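PDB 5X2D: tegumental protein 20.8 kDa from Clonorchis sinensis, which is a tegumental-allergen-like protein that as a whole probably binds calcium, represented here by its dynein light chain-like domain. Local coordinates for residues I20-A23 with R24-P28. Sequence-based numbering, arbitrary orientation.
Sequences IKIA and RETIP
Thr26 turns its hydroxyl back along the helix, with OG1 beside its own backbone N and opposite its carbonyl carbon (chi1 -60°), and this sets OG1 2.6 Å from Ile22 O, one turn earlier. The same chi1 choice in Ile27 (-56°) sends CG1 back toward Ala23, and the extended chain beyond it leaves Ile27 CD1 4.1 Å from Ala23 CB in a light apolar touch.

Ile22 O is gripped twice by one residue: besides the hydroxyl it takes the amide of Thr26, N to O 3.0 Å, and the two donors come from opposite faces of the carbonyl plane, each tilted 29° from it. The threonine thus ties its buried hydroxyl to the main chain. Ile22 and Thr26 run side by side and point the same way, with Ile22 CG2 3.9 Å from Thr26 OG1.

The flanking bonds are those of a regular alpha-helix: Arg24 N to Ile20 O and Ile27 N to Ala23 O, both 2.9 Å, and the longer Glu25 N to Lys21 O, 3.2 Å. Pro28 breaks the pattern, since its ring nitrogen carries no hydrogen for the preceding turn, and the helix kinks there.

All of this lies on helix 16-29 of the dynein light chain-like domain. Ile22 and Thr26 form the stripe wedged between sheet and second helix, touching Phe81 of strand 78-83 as well as Phe54 and Leu46, respectively, of helix 36-54. Ala23 and Ile27 instead pack on Pro4 and on Ile7 of strand 7-13.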
loop_
_atom_site.group_PDB
_atom_site.type_symbol
_atom_site.label_atom_id
_atom_site.label_comp_id
_atom_site.label_asym_id
_atom_site.label_seq_id
_atom_site.Cartn_x
_atom_site.Cartn_y
_atom_site.Cartn_z
ATOM N N ILE A 20 -13.327 -15.434 -3.011
ATOM C CA ILE A 20 -13.779 -15.886 -4.301
ATOM C C ILE A 20 -14.561 -14.789 -5.009
ATOM O O ILE A 20 -14.362 -14.586 -6.200
ATOM C CB ILE A 20 -14.626 -17.157 -4.173
ATOM C CG1 ILE A 20 -13.713 -18.355 -3.885
ATOM C CG2 ILE A 20 -15.439 -17.397 -5.431
ATOM C CD1 ILE A 20 -14.453 -19.652 -3.601
ATOM N N LYS A 21 -15.390 -14.014 -4.308
ATOM C CA LYS A 21 -16.218 -13.079 -5.075
ATOM C C LYS A 21 -15.415 -11.864 -5.497
ATOM O O LYS A 21 -15.772 -11.185 -6.464
ATOM C CB LYS A 21 -17.448 -12.568 -4.299
ATOM C CG LYS A 21 -17.998 -13.378 -3.141
ATOM C CD LYS A 21 -19.341 -12.748 -2.703
ATOM C CE LYS A 21 -19.773 -13.117 -1.289
ATOM N NZ LYS A 21 -20.320 -14.499 -1.304
ATOM N N ILE A 22 -14.309 -11.617 -4.803
ATOM C CA ILE A 22 -13.334 -10.653 -5.273
ATOM C C ILE A 22 -12.658 -11.194 -6.538
ATOM O O ILE A 22 -12.398 -10.427 -7.472
ATOM C CB ILE A 22 -12.335 -10.308 -4.168
ATOM C CG1 ILE A 22 -12.942 -9.216 -3.273
ATOM C CG2 ILE A 22 -11.006 -9.864 -4.754
ATOM C CD1 ILE A 22 -12.258 -9.015 -1.926
ATOM N N ALA A 23 -12.393 -12.506 -6.575
ATOM C CA ALA A 23 -11.839 -13.149 -7.784
ATOM C C ALA A 23 -12.750 -12.908 -8.980
ATOM O O ALA A 23 -12.347 -12.327 -9.994
ATOM C CB ALA A 23 -11.659 -14.626 -7.582
ATOM N N ARG A 24 -13.990 -13.364 -8.819
ATOM C CA ARG A 24 -15.061 -13.230 -9.799
ATOM C C ARG A 24 -15.216 -11.836 -10.415
ATOM O O ARG A 24 -15.330 -11.703 -11.628
ATOM C CB ARG A 24 -16.377 -13.608 -9.114
ATOM C CG ARG A 24 -17.089 -14.842 -9.636
ATOM C CD ARG A 24 -17.851 -14.528 -10.916
ATOM N NE ARG A 24 -18.697 -15.644 -11.334
ATOM C CZ ARG A 24 -19.597 -15.579 -12.311
ATOM N NH1 ARG A 24 -19.760 -14.454 -12.993
ATOM N NH2 ARG A 24 -20.321 -16.647 -12.619
ATOM N N GLU A 25 -15.225 -10.805 -9.576
ATOM C CA GLU A 25 -15.433 -9.450 -10.054
ATOM C C GLU A 25 -14.173 -8.902 -10.723
ATOM O O GLU A 25 -14.248 -8.154 -11.705
ATOM C CB GLU A 25 -15.873 -8.545 -8.886
ATOM C CG GLU A 25 -16.053 -7.076 -9.232
ATOM C CD GLU A 25 -17.335 -6.823 -10.026
ATOM O OE1 GLU A 25 -18.130 -7.788 -10.203
ATOM O OE2 GLU A 25 -17.554 -5.656 -10.450
ATOM N N THR A 26 -13.018 -9.307 -10.202
ATOM C CA THR A 26 -11.724 -8.795 -10.662
ATOM C C THR A 26 -11.203 -9.350 -11.996
ATOM O O THR A 26 -10.907 -8.595 -12.915
ATOM C CB THR A 26 -10.649 -9.100 -9.615
ATOM O OG1 THR A 26 -11.003 -8.463 -8.393
ATOM C CG2 THR A 26 -9.285 -8.621 -10.054
ATOM N N ILE A 27 -11.138 -10.670 -12.107
ATOM C CA ILE A 27 -10.436 -11.307 -13.216
ATOM C C ILE A 27 -10.943 -10.909 -14.602
ATOM O O ILE A 27 -10.139 -10.740 -15.519
ATOM C CB ILE A 27 -10.478 -12.846 -13.106
ATOM C CG1 ILE A 27 -9.919 -13.300 -11.769
ATOM C CG2 ILE A 27 -9.603 -13.473 -14.143
ATOM C CD1 ILE A 27 -10.270 -14.710 -11.451
ATOM N N PRO A 28 -12.269 -10.772 -14.782
ATOM C CA PRO A 28 -12.628 -10.306 -16.128
ATOM C C PRO A 28 -12.219 -8.861 -16.461
ATOM O O PRO A 28 -11.696 -8.645 -17.554
ATOM C CB PRO A 28 -14.157 -10.457 -16.147
ATOM C CG PRO A 28 -14.565 -10.482 -14.710
ATOM C CD PRO A 28 -13.454 -11.196 -14.016
#